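Local coordinates for putative thioesterase (Syntrophus aciditrophicus SB, PDB 3HDU) that probably acts as a thioesterase of the hot-dog-fold PaaI family, hydrolysing thioester substrates, at the interface of chains A and B. Residues are numbered along the deposited sequence; one frame, centred on the assembly and turned at random. Chains: chain A/B, putative thioesterase.

Contact 1: the interface of chains A and B. Residues chain A 29, 50, 52, 55; chain B 23, 25-26.
A:Leu52 sets one branch of its fork on the ring of B:Pro25, in a peripheral patch of the two-fold A-B interface where loops of chain A meet the 3-10 helix 25-28 of chain B. Its methyl CD2 lies 3.7 Å from B:Pro25 CG and 3.8 Å from B:Pro25 CD, so that the CG and CD side of the pyrrolidine takes the contact while the two side chains pass at a slant. The first torsion of A:Leu52 turns CG anti to the carbonyl carbon and beside the backbone N (chi1 -48°), the orientation that sends the fork toward chain B. Next along the patch, A:Ile29 meets B:Phe26 at about a right angle: CG1 of the isoleucine stands 3.9 Å from CE1 of the phenyl ring, and neighbouring CD1 takes part as well. B:Pro25 and B:Phe26 thus present an aliphatic and an aromatic ring to separate partners. Polar groups flank these apolar pairs. A:Asn55 brings its amide ND2 within 3.0 Å of the carbonyl O of B:Lys23, but its N-H groups are turned away, so the pair is close without being hydrogen bonded. A:Asp50 directs carboxylate OD2 toward B:Pro25 CG at 4.1 Å, a loose contact. Its other oxygen works within chain A, where A:Leu52 has a left-handed backbone. The backbone N of A:Leu52 donates to A:Asp50 OD1 over 3.0 Å, reaching this oxygen on its anti side, 23° out of the carboxylate plane.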
ATOM      1  N   ILE A  29      13.804 -30.075   6.641  1.00 78.79           N
ATOM      2  CA  ILE A  29      14.057 -28.947   7.572  1.00 78.51           C
ATOM      3  C   ILE A  29      12.737 -28.313   8.105  1.00 77.81           C
ATOM      4  O   ILE A  29      12.667 -27.955   9.286  1.00 77.79           O
ATOM      5  CB  ILE A  29      15.021 -27.871   6.937  1.00 78.86           C
ATOM      6  CG1 ILE A  29      15.747 -27.052   8.021  1.00 78.95           C
ATOM      7  CG2 ILE A  29      14.300 -26.961   5.918  1.00 78.68           C
ATOM      8  CD1 ILE A  29      16.816 -27.832   8.805  1.00 78.76           C
ATOM      9  N   ASP A  50      13.992 -28.369  13.247  1.00 76.25           N
ATOM     10  CA  ASP A  50      15.039 -27.734  14.035  1.00 75.95           C
ATOM     11  C   ASP A  50      14.426 -26.383  14.425  1.00 75.51           C
ATOM     12  O   ASP A  50      14.271 -25.501  13.581  1.00 75.18           O
ATOM     13  CB  ASP A  50      16.328 -27.575  13.214  1.00 76.22           C
ATOM     14  CG  ASP A  50      17.528 -27.103  14.051  1.00 76.45           C
ATOM     15  OD1 ASP A  50      17.362 -26.396  15.070  1.00 76.55           O
ATOM     16  OD2 ASP A  50      18.669 -27.437  13.666  1.00 76.86           O
ATOM     17  N   LEU A  52      15.763 -24.071  16.193  1.00 73.84           N
ATOM     18  CA  LEU A  52      16.828 -23.054  16.187  1.00 73.37           C
ATOM     19  C   LEU A  52      17.010 -22.360  17.550  1.00 73.19           C
ATOM     20  O   LEU A  52      17.256 -21.151  17.603  1.00 73.46           O
ATOM     21  CB  LEU A  52      16.613 -22.020  15.049  1.00 73.13           C
ATOM     22  CG  LEU A  52      16.314 -22.532  13.631  1.00 72.97           C
ATOM     23  CD1 LEU A  52      15.968 -21.382  12.685  1.00 72.78           C
ATOM     24  CD2 LEU A  52      17.476 -23.338  13.085  1.00 72.84           C
ATOM     25  N   ASN A  55      20.163 -19.836  18.686  1.00 71.15           N
ATOM     26  CA  ASN A  55      20.751 -19.223  17.492  1.00 70.90           C
ATOM     27  C   ASN A  55      20.660 -17.707  17.668  1.00 70.91           C
ATOM     28  O   ASN A  55      19.592 -17.186  18.012  1.00 70.83           O
ATOM     29  CB  ASN A  55      20.043 -19.689  16.209  1.00 70.53           C
ATOM     30  CG  ASN A  55      20.729 -19.187  14.934  1.00 70.24           C
ATOM     31  OD1 ASN A  55      20.633 -18.012  14.582  1.00 70.11           O
ATOM     32  ND2 ASN A  55      21.394 -20.092  14.224  1.00 69.95           N
TER
ATOM     33  N   LYS B  23      26.769 -20.333  11.293  1.00 78.61           N
ATOM     34  CA  LYS B  23      25.755 -20.780  12.286  1.00 78.95           C
ATOM     35  C   LYS B  23      24.308 -21.030  11.803  1.00 79.55           C
ATOM     36  O   LYS B  23      23.497 -21.525  12.591  1.00 79.76           O
ATOM     37  CB  LYS B  23      25.742 -19.816  13.493  1.00 78.87           C
ATOM     38  CG  LYS B  23      27.070 -19.707  14.270  1.00 78.77           C
ATOM     39  CD  LYS B  23      27.445 -20.978  15.017  1.00 78.78           C
ATOM     40  CE  LYS B  23      28.705 -20.774  15.846  1.00 78.83           C
ATOM     41  NZ  LYS B  23      29.121 -22.010  16.568  1.00 78.74           N
ATOM     42  N   PRO B  25      21.678 -23.283  10.015  1.00 81.94           N
ATOM     43  CA  PRO B  25      21.575 -24.672   9.483  1.00 81.99           C
ATOM     44  C   PRO B  25      20.943 -24.853   8.076  1.00 82.25           C
ATOM     45  O   PRO B  25      21.006 -25.969   7.544  1.00 82.22           O
ATOM     46  CB  PRO B  25      20.744 -25.411  10.552  1.00 81.94           C
ATOM     47  CG  PRO B  25      20.713 -24.501  11.734  1.00 81.96           C
ATOM     48  CD  PRO B  25      20.779 -23.117  11.173  1.00 81.93           C
ATOM     49  N   PHE B  26      20.336 -23.802   7.499  1.00 82.59           N
ATOM     50  CA  PHE B  26      19.813 -23.852   6.105  1.00 83.04           C
ATOM     51  C   PHE B  26      20.942 -24.004   5.054  1.00 82.90           C
ATOM     52  O   PHE B  26      20.664 -24.419   3.921  1.00 82.80           O
ATOM     53  CB  PHE B  26      18.966 -22.615   5.736  1.00 84.37           C
ATOM     54  CG  PHE B  26      17.729 -22.424   6.592  1.00 84.85           C
ATOM     55  CD1 PHE B  26      16.710 -23.390   6.602  1.00 85.20           C
ATOM     56  CD2 PHE B  26      17.556 -21.254   7.353  1.00 84.90           C
ATOM     57  CE1 PHE B  26      15.545 -23.215   7.393  1.00 85.15           C
ATOM     58  CE2 PHE B  26      16.402 -21.064   8.141  1.00 85.05           C
ATOM     59  CZ  PHE B  26      15.392 -22.051   8.162  1.00 85.03           C
TER

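Contact 2: the interface of chains A and B. Residues chain A 20, 71-72, 75-76, 98, 101, 103, 154; chain B 60, 63-64.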
ATOM      1  N   PHE A  20       3.136 -31.333  -2.598  1.00 74.71           N
ATOM      2  CA  PHE A  20       3.424 -30.527  -1.392  1.00 74.87           C
ATOM      3  C   PHE A  20       4.033 -31.269  -0.184  1.00 75.14           C
ATOM      4  O   PHE A  20       4.937 -30.726   0.465  1.00 75.12           O
ATOM      5  CB  PHE A  20       2.168 -29.739  -0.968  1.00 74.90           C
ATOM      6  CG  PHE A  20       1.839 -28.588  -1.887  1.00 75.01           C
ATOM      7  CD1 PHE A  20       1.086 -28.786  -3.050  1.00 75.03           C
ATOM      8  CD2 PHE A  20       2.300 -27.300  -1.601  1.00 74.89           C
ATOM      9  CE1 PHE A  20       0.786 -27.718  -3.911  1.00 75.00           C
ATOM     10  CE2 PHE A  20       2.007 -26.222  -2.454  1.00 75.05           C
ATOM     11  CZ  PHE A  20       1.248 -26.434  -3.613  1.00 74.98           C
ATOM     12  N   ASP A  71       3.567 -17.842   1.384  1.00 73.42           N
ATOM     13  CA  ASP A  71       3.725 -17.924  -0.071  1.00 73.75           C
ATOM     14  C   ASP A  71       3.304 -19.292  -0.624  1.00 74.23           C
ATOM     15  O   ASP A  71       2.690 -19.360  -1.694  1.00 74.61           O
ATOM     16  CB  ASP A  71       5.181 -17.623  -0.477  1.00 73.77           C
ATOM     17  CG  ASP A  71       5.359 -17.460  -1.987  1.00 74.05           C
ATOM     18  OD1 ASP A  71       4.483 -16.866  -2.645  1.00 74.12           O
ATOM     19  OD2 ASP A  71       6.394 -17.910  -2.519  1.00 74.52           O
HETATM   20  N   MSE A  72       3.655 -20.363   0.094  1.00 74.52           N
HETATM   21  CA  MSE A  72       3.280 -21.734  -0.285  1.00 74.89           C
HETATM   22  C   MSE A  72       1.777 -21.971  -0.148  1.00 74.03           C
HETATM   23  O   MSE A  72       1.173 -22.581  -1.034  1.00 73.93           O
HETATM   24  CB  MSE A  72       4.044 -22.773   0.548  1.00 76.30           C
HETATM   25  CG  MSE A  72       5.536 -22.856   0.237  1.00 77.45           C
HETATM   26 SE   MSE A  72       5.919 -23.503  -1.553  0.75 79.47          SE
HETATM   27  CE  MSE A  72       5.096 -25.244  -1.443  1.00 79.05           C
ATOM     28  N   GLY A  75       0.091 -20.089  -2.888  1.00 71.47           N
ATOM     29  CA  GLY A  75       0.313 -20.810  -4.146  1.00 71.31           C
ATOM     30  C   GLY A  75      -0.656 -21.960  -4.371  1.00 70.89           C
ATOM     31  O   GLY A  75      -1.136 -22.152  -5.491  1.00 71.38           O
ATOM     32  N   LEU A  76      -0.936 -22.714  -3.306  1.00 70.57           N
ATOM     33  CA  LEU A  76      -1.915 -23.805  -3.334  1.00 70.14           C
ATOM     34  C   LEU A  76      -3.338 -23.257  -3.505  1.00 70.47           C
ATOM     35  O   LEU A  76      -4.121 -23.833  -4.254  1.00 71.01           O
ATOM     36  CB  LEU A  76      -1.820 -24.656  -2.060  1.00 70.07           C
ATOM     37  CG  LEU A  76      -2.738 -25.876  -1.903  1.00 69.82           C
ATOM     38  CD1 LEU A  76      -2.626 -26.810  -3.089  1.00 69.61           C
ATOM     39  CD2 LEU A  76      -2.414 -26.608  -0.613  1.00 69.74           C
ATOM     40  N   ILE A  98      -0.036 -26.038 -12.600  1.00 69.99           N
ATOM     41  CA  ILE A  98       0.590 -25.663 -11.309  1.00 70.13           C
ATOM     42  C   ILE A  98       2.064 -25.216 -11.424  1.00 70.35           C
ATOM     43  O   ILE A  98       2.527 -24.418 -10.610  1.00 71.33           O
ATOM     44  CB  ILE A  98       0.430 -26.778 -10.221  1.00 70.04           C
ATOM     45  CG1 ILE A  98       0.503 -26.180  -8.806  1.00 70.01           C
ATOM     46  CG2 ILE A  98       1.445 -27.908 -10.422  1.00 69.66           C
ATOM     47  CD1 ILE A  98       0.188 -27.175  -7.699  1.00 70.01           C
ATOM     48  N   LEU A 101       2.413 -21.309 -12.104  1.00 71.80           N
ATOM     49  CA  LEU A 101       2.092 -20.368 -11.012  1.00 71.70           C
ATOM     50  C   LEU A 101       3.367 -19.724 -10.453  1.00 71.63           C
ATOM     51  O   LEU A 101       4.306 -20.428 -10.070  1.00 71.92           O
ATOM     52  CB  LEU A 101       1.307 -21.048  -9.873  1.00 71.46           C
ATOM     53  CG  LEU A 101      -0.158 -21.399 -10.161  1.00 71.43           C
ATOM     54  CD1 LEU A 101      -0.736 -22.276  -9.068  1.00 71.06           C
ATOM     55  CD2 LEU A 101      -0.996 -20.135 -10.323  1.00 71.30           C
ATOM     56  N   THR A 103       4.706 -16.149  -7.993  1.00 70.83           N
ATOM     57  CA  THR A 103       4.336 -15.048  -7.098  1.00 70.55           C
ATOM     58  C   THR A 103       4.656 -13.716  -7.785  1.00 70.24           C
ATOM     59  O   THR A 103       5.758 -13.548  -8.299  1.00 70.01           O
ATOM     60  CB  THR A 103       5.122 -15.087  -5.742  1.00 70.55           C
ATOM     61  OG1 THR A 103       5.135 -16.413  -5.206  1.00 70.77           O
ATOM     62  CG2 THR A 103       4.497 -14.142  -4.721  1.00 70.53           C
ATOM     63  N   TYR A 154      -0.703 -14.282  -7.162  1.00 71.48           N
ATOM     64  CA  TYR A 154      -0.118 -15.289  -8.058  1.00 71.28           C
ATOM     65  C   TYR A 154      -0.597 -15.063  -9.490  1.00 71.59           C
ATOM     66  O   TYR A 154      -1.743 -14.659  -9.706  1.00 71.06           O
ATOM     67  CB  TYR A 154      -0.469 -16.716  -7.612  1.00 71.21           C
ATOM     68  CG  TYR A 154       0.571 -17.322  -6.714  1.00 71.02           C
ATOM     69  CD1 TYR A 154       0.543 -17.111  -5.336  1.00 70.83           C
ATOM     70  CD2 TYR A 154       1.615 -18.087  -7.251  1.00 70.80           C
ATOM     71  CE1 TYR A 154       1.524 -17.661  -4.503  1.00 71.10           C
ATOM     72  CE2 TYR A 154       2.605 -18.639  -6.429  1.00 71.02           C
ATOM     73  CZ  TYR A 154       2.551 -18.425  -5.055  1.00 71.12           C
ATOM     74  OH  TYR A 154       3.514 -18.962  -4.238  1.00 71.27           O
TER
HETATM   75  N   MSE B  60       7.129 -21.628  -7.713  1.00 69.18           N
HETATM   76  CA  MSE B  60       6.492 -21.336  -6.432  1.00 68.20           C
HETATM   77  C   MSE B  60       7.509 -21.392  -5.292  1.00 69.23           C
HETATM   78  O   MSE B  60       7.584 -20.455  -4.499  1.00 70.02           O
HETATM   79  CB  MSE B  60       5.360 -22.334  -6.192  1.00 67.55           C
HETATM   80  CG  MSE B  60       4.422 -22.008  -5.070  1.00 66.76           C
HETATM   81 SE   MSE B  60       3.014 -23.325  -4.985  0.75 65.67          SE
HETATM   82  CE  MSE B  60       2.105 -22.944  -6.639  1.00 65.14           C
ATOM     83  N   GLY B  63       9.811 -18.484  -5.038  1.00 73.15           N
ATOM     84  CA  GLY B  63       9.155 -17.313  -4.444  1.00 73.10           C
ATOM     85  C   GLY B  63       9.462 -17.173  -2.962  1.00 73.18           C
ATOM     86  O   GLY B  63       9.810 -16.080  -2.494  1.00 73.53           O
ATOM     87  N   GLY B  64       9.342 -18.288  -2.236  1.00 72.96           N
ATOM     88  CA  GLY B  64       9.654 -18.349  -0.804  1.00 72.69           C
ATOM     89  C   GLY B  64      11.133 -18.148  -0.497  1.00 72.41           C
ATOM     90  O   GLY B  64      11.468 -17.495   0.492  1.00 72.82           O
TER
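B:Met60, a selenomethionine, pushes its chain across the interface into a pocket of chain A. From CB it leaves with CG anti to the backbone N (chi1 -168°). The chain crosses that of A:Tyr154 at about a right angle, with B:Met60 CG 3.3 Å from A:Tyr154 OH. SE comes next, 3.8 Å from CZ of the A:Phe20 ring and as near to A:Gly75 CA. A bend at the last torsion (chi3 -67°) turns methyl CE toward the carbonyl O of A:Gly75 and alongside A:Leu101, whose CD1 is 3.8 Å away. A:Gly75 CA also packs over one face of the A:Tyr154 ring, toward its rim, with A:Thr103 CA on the opposite face. The phenol OH is within hydrogen-bonding distance of A:Asp71 O (2.7 Å) and OD1 (2.8 Å), the latter from well above the carboxylate plane; its one proton can serve either or be shared. A:Thr103 OG1 donates to the syn lone pair of OD1 at 2.7 Å, so two hydroxyls meet this oxygen. OD2 approaches B:Gly64 N to 3.0 Å without a hydrogen bond, the amide proton being aimed away. An alanine in place of A:Asp71 would probably leave the A:Thr103 hydroxyl without its acceptor and open a gap before B:Gly64. In this family such an acid is likely to be catalytic. The site lies where the long hot-dog helix 58-85 of chain A meets the first turns of its counterpart from chain B.

Contacts 1 and 2 are patches of one two-fold interface between chains A and B, their C-alpha centres about 23 Å apart, and each recurs with the chains exchanged. No residue is common to both. The segment bearing A:Asp50, A:Leu52 and A:Asn55 of contact 1 runs into helix 58-85, the helix that both chains bring to contact 2. Contact 1 is a peripheral, mostly apolar clasp, whereas contact 2 unites a probable active-site acid with the partner's helix start. Pairing of the chains therefore appears to be needed to complete the likely catalytic site, within a deposited assembly of six copies.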